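Local coordinates for protein cyclin-dependent kinase inhibitor 3 (PDB 1FPZ) that dephosphorylates phosphotyrosine and phosphoserine or phosphothreonine in proteins, including the activating phosphothreonine of the cell-cycle kinase CDK2, at residues 126-129 with 130-134; 56-60 with 61-65. The protein carries 1 engineered substitution. All blocks are in the same frame, centred on the assembly; numbering follows the deposited sequence.

Contact 1 of 2, residues 126-129 with 130-134; sequences LTTC and LKNYR
With CG2 of T127 anti to the backbone N (chi1 -54° for OG1) and CG of K131 set beside its own N, the two side chains run alongside one another, one turn apart, and T127 CG2 meets K131 CG at 4.1 Å. The same threonine rotamer in T128 lays its methyl side by side with the amide of N132 in a tight fit. Each threonine hydroxyl turns back to a carbonyl of the preceding turn, T127 OG1 to M123 and T128 OG1 to E124, a usual way for threonine to satisfy its hydroxyl within a helix. The helix then ends in a Schellman motif. K131 N still makes a nearly straight bond to T127 O (2.8 Å), but Y133 adopts a positive phi of 67°, and R134 N reaches back to C129 O at 2.7 Å while Y133 N bonds L130 O. R134 CB lies against C129 O at 3.3 Å, and the R134 guanidinium forms a salt bridge with D74. Small, buried C129 fits against D74 and F76 of strand 74-77. L126 packs on F76 and on V150 and L154 of helix 146-158, so helix 116-131 finishes between sheet and helix as the chain turns toward strand 136-139.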
ATOM      1  N   LEU A 126       4.831  -2.494   8.718  1.00 23.49           N
ATOM      2  CA  LEU A 126       4.757  -1.075   8.367  1.00 22.47           C
ATOM      3  C   LEU A 126       5.251  -0.256   9.554  1.00 23.15           C
ATOM      4  O   LEU A 126       6.118   0.602   9.411  1.00 20.71           O
ATOM      5  CB  LEU A 126       3.318  -0.681   8.022  1.00 20.59           C
ATOM      6  CG  LEU A 126       2.723  -1.082   6.662  1.00 18.53           C
ATOM      7  CD1 LEU A 126       1.210  -0.931   6.661  1.00 16.92           C
ATOM      8  CD2 LEU A 126       3.346  -0.201   5.583  1.00 17.85           C
ATOM      9  N   THR A 127       4.690  -0.527  10.725  1.00 24.44           N
ATOM     10  CA  THR A 127       5.078   0.202  11.915  1.00 27.30           C
ATOM     11  C   THR A 127       6.571   0.154  12.137  1.00 28.54           C
ATOM     12  O   THR A 127       7.181   1.158  12.482  1.00 30.21           O
ATOM     13  CB  THR A 127       4.360  -0.337  13.126  1.00 27.81           C
ATOM     14  OG1 THR A 127       2.946  -0.327  12.869  1.00 29.08           O
ATOM     15  CG2 THR A 127       4.650   0.534  14.328  1.00 30.30           C
ATOM     16  N   THR A 128       7.172  -1.007  11.910  1.00 30.65           N
ATOM     17  CA  THR A 128       8.605  -1.154  12.087  1.00 30.06           C
ATOM     18  C   THR A 128       9.382  -0.293  11.105  1.00 31.27           C
ATOM     19  O   THR A 128      10.420   0.264  11.460  1.00 32.07           O
ATOM     20  CB  THR A 128       9.038  -2.605  11.893  1.00 30.38           C
ATOM     21  OG1 THR A 128       8.459  -3.410  12.929  1.00 29.68           O
ATOM     22  CG2 THR A 128      10.546  -2.717  11.930  1.00 27.64           C
ATOM     23  N   CYS A 129       8.900  -0.212   9.864  1.00 31.34           N
ATOM     24  CA  CYS A 129       9.556   0.596   8.846  1.00 32.05           C
ATOM     25  C   CYS A 129       9.570   2.047   9.307  1.00 32.59           C
ATOM     26  O   CYS A 129      10.552   2.739   9.121  1.00 33.03           O
ATOM     27  CB  CYS A 129       8.815   0.514   7.492  1.00 31.47           C
ATOM     28  SG  CYS A 129       9.464  -0.635   6.223  1.00 29.86           S
ATOM     29  N   LEU A 130       8.474   2.498   9.903  1.00 33.38           N
ATOM     30  CA  LEU A 130       8.386   3.878  10.354  1.00 34.88           C
ATOM     31  C   LEU A 130       9.253   4.098  11.595  1.00 36.98           C
ATOM     32  O   LEU A 130      10.048   5.029  11.634  1.00 36.63           O
ATOM     33  CB  LEU A 130       6.920   4.255  10.616  1.00 33.32           C
ATOM     34  CG  LEU A 130       5.967   3.945   9.447  1.00 30.23           C
ATOM     35  CD1 LEU A 130       4.522   4.099   9.877  1.00 30.09           C
ATOM     36  CD2 LEU A 130       6.272   4.842   8.277  1.00 28.65           C
ATOM     37  N   LYS A 131       9.123   3.237  12.594  1.00 39.34           N
ATOM     38  CA  LYS A 131       9.942   3.391  13.786  1.00 41.50           C
ATOM     39  C   LYS A 131      11.431   3.306  13.458  1.00 42.29           C
ATOM     40  O   LYS A 131      12.249   3.716  14.262  1.00 44.57           O
ATOM     41  CB  LYS A 131       9.537   2.363  14.852  1.00 40.88           C
ATOM     42  CG  LYS A 131       8.093   2.581  15.356  1.00 41.42           C
ATOM     43  CD  LYS A 131       7.922   3.933  16.067  1.00 41.05           C
ATOM     44  CE  LYS A 131       6.480   4.475  16.010  1.00 40.08           C
ATOM     45  NZ  LYS A 131       6.122   5.119  14.705  1.00 37.86           N
ATOM     46  N   ASN A 132      11.775   2.792  12.274  1.00 43.16           N
ATOM     47  CA  ASN A 132      13.177   2.701  11.836  1.00 43.77           C
ATOM     48  C   ASN A 132      13.516   3.864  10.906  1.00 43.01           C
ATOM     49  O   ASN A 132      14.651   4.001  10.454  1.00 42.61           O
ATOM     50  CB  ASN A 132      13.442   1.389  11.083  1.00 44.96           C
ATOM     51  CG  ASN A 132      13.295   0.160  11.963  1.00 46.71           C
ATOM     52  OD1 ASN A 132      13.387   0.243  13.193  1.00 47.18           O
ATOM     53  ND2 ASN A 132      13.087  -0.996  11.335  1.00 47.43           N
ATOM     54  N   TYR A 133      12.509   4.683  10.611  1.00 42.62           N
ATOM     55  CA  TYR A 133      12.666   5.849   9.741  1.00 42.25           C
ATOM     56  C   TYR A 133      12.962   5.456   8.294  1.00 41.25           C
ATOM     57  O   TYR A 133      13.666   6.158   7.570  1.00 42.17           O
ATOM     58  CB  TYR A 133      13.766   6.772  10.298  1.00 43.75           C
ATOM     59  CG  TYR A 133      13.449   7.309  11.688  1.00 44.68           C
ATOM     60  CD1 TYR A 133      13.144   6.438  12.733  1.00 44.71           C
ATOM     61  CD2 TYR A 133      13.424   8.683  11.950  1.00 44.04           C
ATOM     62  CE1 TYR A 133      12.823   6.905  13.989  1.00 43.97           C
ATOM     63  CE2 TYR A 133      13.101   9.162  13.222  1.00 44.09           C
ATOM     64  CZ  TYR A 133      12.803   8.259  14.233  1.00 44.86           C
ATOM     65  OH  TYR A 133      12.496   8.689  15.499  1.00 46.45           O
ATOM     66  N   ARG A 134      12.395   4.332   7.871  1.00 39.25           N
ATOM     67  CA  ARG A 134      12.600   3.847   6.514  1.00 37.98           C
ATOM     68  C   ARG A 134      11.664   4.466   5.478  1.00 36.18           C
ATOM     69  O   ARG A 134      10.439   4.425   5.625  1.00 35.36           O
ATOM     70  CB  ARG A 134      12.430   2.324   6.476  1.00 39.81           C
ATOM     71  CG  ARG A 134      13.559   1.555   7.137  1.00 40.95           C
ATOM     72  CD  ARG A 134      14.879   1.896   6.463  1.00 42.94           C
ATOM     73  NE  ARG A 134      15.061   1.238   5.167  1.00 44.16           N
ATOM     74  CZ  ARG A 134      15.618   0.042   5.014  1.00 45.50           C
ATOM     75  NH1 ARG A 134      15.755  -0.476   3.808  1.00 45.34           N
ATOM     76  NH2 ARG A 134      16.046  -0.635   6.070  1.00 47.37           N
TER

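Contact 2 of 2, residues 56-60 with 61-65; sequences VRRNV and QKDTE
The chain passes from the extended residues 56-57 into helix 60-70 with N59 at the N-cap position, and the first turn closes when D63 N donates to N59 O at 3.0 Å, almost straight at 175°. R58 and D63 cross at about a right angle: the carboxylate comes to the edge of the guanidinium, their planes 48° apart, and D63 OD2 takes a weak, bent bond from R58 NE at 2.8 Å within a salt bridge. D63 has CG beside its own N (chi1 -65°), which directs the carboxylate back toward R58; G50 N also donates to OD2. The N59 amide carbonyl lies across K62, OD1 to CB 3.0 Å, and a water donates to N59 OD1 at 2.8 Å and, more weakly, to Q61 OE1, bridging the two amides. T64 suits its place because its hydroxyl donates to V60 O at 2.8 Å while T64 N approaches the same oxygen from above the carbonyl plane, giving it two donors. V60 turns its branched side chain to L92 and L95 of helix 92-98. A leucine in place of R58 would probably leave the buried D63 carboxylate without its counter-charge. The helix start, R58 and the amide of G50 would probably favour negative charge on the OD2 side of D63, though its ionisation remains open.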
ATOM      1  N   VAL A  56      -1.091   1.557 -21.592  1.00 68.42           N
ATOM      2  CA  VAL A  56      -0.118   1.792 -20.535  1.00 68.25           C
ATOM      3  C   VAL A  56       1.120   0.948 -20.801  1.00 67.58           C
ATOM      4  O   VAL A  56       1.096  -0.271 -20.658  1.00 68.03           O
ATOM      5  CB  VAL A  56      -0.670   1.403 -19.153  1.00 68.45           C
ATOM      6  CG1 VAL A  56       0.330   1.805 -18.077  1.00 68.65           C
ATOM      7  CG2 VAL A  56      -2.024   2.059 -18.922  1.00 68.23           C
ATOM      8  N   ARG A  57       2.201   1.601 -21.198  1.00 66.99           N
ATOM      9  CA  ARG A  57       3.439   0.894 -21.481  1.00 66.61           C
ATOM     10  C   ARG A  57       4.546   1.534 -20.662  1.00 65.63           C
ATOM     11  O   ARG A  57       5.098   2.560 -21.049  1.00 65.45           O
ATOM     12  CB  ARG A  57       3.794   0.980 -22.970  1.00 67.40           C
ATOM     13  CG  ARG A  57       2.720   0.486 -23.956  1.00 69.08           C
ATOM     14  CD  ARG A  57       2.443  -1.023 -23.876  1.00 70.12           C
ATOM     15  NE  ARG A  57       1.703  -1.499 -25.049  1.00 71.24           N
ATOM     16  CZ  ARG A  57       1.319  -2.760 -25.246  1.00 71.68           C
ATOM     17  NH1 ARG A  57       1.594  -3.694 -24.343  1.00 71.43           N
ATOM     18  NH2 ARG A  57       0.667  -3.089 -26.356  1.00 71.65           N
ATOM     19  N   ARG A  58       4.854   0.923 -19.524  1.00 64.15           N
ATOM     20  CA  ARG A  58       5.896   1.413 -18.629  1.00 62.27           C
ATOM     21  C   ARG A  58       7.139   0.540 -18.731  1.00 60.69           C
ATOM     22  O   ARG A  58       7.068  -0.606 -19.156  1.00 59.92           O
ATOM     23  CB  ARG A  58       5.396   1.395 -17.184  1.00 62.45           C
ATOM     24  CG  ARG A  58       4.978   2.740 -16.626  1.00 62.30           C
ATOM     25  CD  ARG A  58       6.181   3.621 -16.304  1.00 62.41           C
ATOM     26  NE  ARG A  58       5.847   4.592 -15.266  1.00 62.39           N
ATOM     27  CZ  ARG A  58       4.893   5.512 -15.380  1.00 63.34           C
ATOM     28  NH1 ARG A  58       4.184   5.599 -16.496  1.00 62.92           N
ATOM     29  NH2 ARG A  58       4.613   6.321 -14.361  1.00 64.84           N
ATOM     30  N   ASN A  59       8.272   1.096 -18.316  1.00 59.90           N
ATOM     31  CA  ASN A  59       9.556   0.405 -18.336  1.00 59.36           C
ATOM     32  C   ASN A  59       9.867  -0.024 -16.900  1.00 58.95           C
ATOM     33  O   ASN A  59      10.324   0.791 -16.101  1.00 58.08           O
ATOM     34  CB  ASN A  59      10.617   1.382 -18.834  1.00 59.64           C
ATOM     35  CG  ASN A  59      11.990   0.784 -18.850  1.00 61.01           C
ATOM     36  OD1 ASN A  59      12.986   1.500 -18.896  1.00 62.47           O
ATOM     37  ND2 ASN A  59      12.059  -0.538 -18.823  1.00 61.73           N
ATOM     38  N   VAL A  60       9.639  -1.293 -16.576  1.00 58.38           N
ATOM     39  CA  VAL A  60       9.847  -1.774 -15.214  1.00 58.28           C
ATOM     40  C   VAL A  60      11.230  -1.535 -14.611  1.00 58.07           C
ATOM     41  O   VAL A  60      11.356  -1.344 -13.401  1.00 58.66           O
ATOM     42  CB  VAL A  60       9.496  -3.254 -15.124  1.00 59.09           C
ATOM     43  CG1 VAL A  60       9.261  -3.647 -13.687  1.00 58.26           C
ATOM     44  CG2 VAL A  60       8.266  -3.522 -15.954  1.00 59.35           C
ATOM     45  N   GLN A  61      12.264  -1.531 -15.443  1.00 57.23           N
ATOM     46  CA  GLN A  61      13.615  -1.307 -14.940  1.00 56.94           C
ATOM     47  C   GLN A  61      13.873   0.162 -14.630  1.00 55.98           C
ATOM     48  O   GLN A  61      14.490   0.490 -13.619  1.00 56.25           O
ATOM     49  CB  GLN A  61      14.643  -1.760 -15.961  1.00 58.20           C
ATOM     50  CG  GLN A  61      14.339  -3.082 -16.593  1.00 57.98           C
ATOM     51  CD  GLN A  61      15.235  -3.319 -17.759  1.00 58.68           C
ATOM     52  OE1 GLN A  61      15.253  -2.532 -18.716  1.00 58.13           O
ATOM     53  NE2 GLN A  61      16.008  -4.395 -17.694  1.00 59.17           N
ATOM     54  N   LYS A  62      13.425   1.048 -15.513  1.00 54.66           N
ATOM     55  CA  LYS A  62      13.616   2.473 -15.286  1.00 52.66           C
ATOM     56  C   LYS A  62      12.861   2.913 -14.037  1.00 51.66           C
ATOM     57  O   LYS A  62      13.399   3.661 -13.220  1.00 51.24           O
ATOM     58  CB  LYS A  62      13.109   3.304 -16.459  1.00 52.24           C
ATOM     59  CG  LYS A  62      13.258   4.805 -16.203  1.00 50.75           C
ATOM     60  CD  LYS A  62      12.236   5.621 -16.969  1.00 50.41           C
ATOM     61  CE  LYS A  62      12.255   7.067 -16.499  1.00 49.90           C
ATOM     62  NZ  LYS A  62      10.982   7.764 -16.798  1.00 49.56           N
ATOM     63  N   ASP A  63      11.612   2.463 -13.907  1.00 49.84           N
ATOM     64  CA  ASP A  63      10.764   2.798 -12.755  1.00 47.04           C
ATOM     65  C   ASP A  63      11.429   2.393 -11.469  1.00 46.05           C
ATOM     66  O   ASP A  63      11.493   3.172 -10.521  1.00 46.37           O
ATOM     67  CB  ASP A  63       9.426   2.080 -12.830  1.00 45.78           C
ATOM     68  CG  ASP A  63       8.597   2.533 -13.996  1.00 45.96           C
ATOM     69  OD1 ASP A  63       9.162   2.686 -15.102  1.00 46.06           O
ATOM     70  OD2 ASP A  63       7.377   2.727 -13.815  1.00 45.39           O
ATOM     71  N   THR A  64      11.891   1.151 -11.441  1.00 44.83           N
ATOM     72  CA  THR A  64      12.587   0.598 -10.287  1.00 45.62           C
ATOM     73  C   THR A  64      13.758   1.521  -9.916  1.00 46.56           C
ATOM     74  O   THR A  64      13.862   1.982  -8.780  1.00 45.91           O
ATOM     75  CB  THR A  64      13.125  -0.843 -10.615  1.00 45.78           C
ATOM     76  OG1 THR A  64      12.024  -1.758 -10.741  1.00 43.98           O
ATOM     77  CG2 THR A  64      14.087  -1.335  -9.538  1.00 44.43           C
ATOM     78  N   GLU A  65      14.628   1.795 -10.890  1.00 48.21           N
ATOM     79  CA  GLU A  65      15.793   2.664 -10.702  1.00 48.06           C
ATOM     80  C   GLU A  65      15.378   4.050 -10.193  1.00 47.90           C
ATOM     81  O   GLU A  65      16.035   4.636  -9.332  1.00 48.22           O
ATOM     82  CB  GLU A  65      16.534   2.814 -12.025  1.00 48.09           C
ATOM     83  CG  GLU A  65      17.893   3.436 -11.899  1.00 49.69           C
ATOM     84  CD  GLU A  65      18.905   2.472 -11.333  1.00 50.64           C
ATOM     85  OE1 GLU A  65      18.808   2.140 -10.137  1.00 50.33           O
ATOM     86  OE2 GLU A  65      19.795   2.037 -12.094  1.00 52.34           O
TER
HETATM   87  O   HOH W   1      14.518   0.121 -20.744  1.00 28.08           O

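How the contacts relate
Contacts 1 and 2 mark opposite events in helix building: 130-134 ends helix 116-131, whereas 56-60 leads into helix 60-70. Contact 2 comes earlier in the chain, and the two do not touch; their centres are 26 Å apart and their nearest atoms about 13 Å. Helix 60-70 leads in the chain to strand 74-77, on which the end of helix 116-131 rests. The predicted phosphocysteine position, occupied here by the engineered S140, follows strand 136-139, the strand the chain enters after contact 1. Neither contact contains that position: the L126 side chain of contact 1 is about 12 Å from that of S140, and contact 2 lies away from the site.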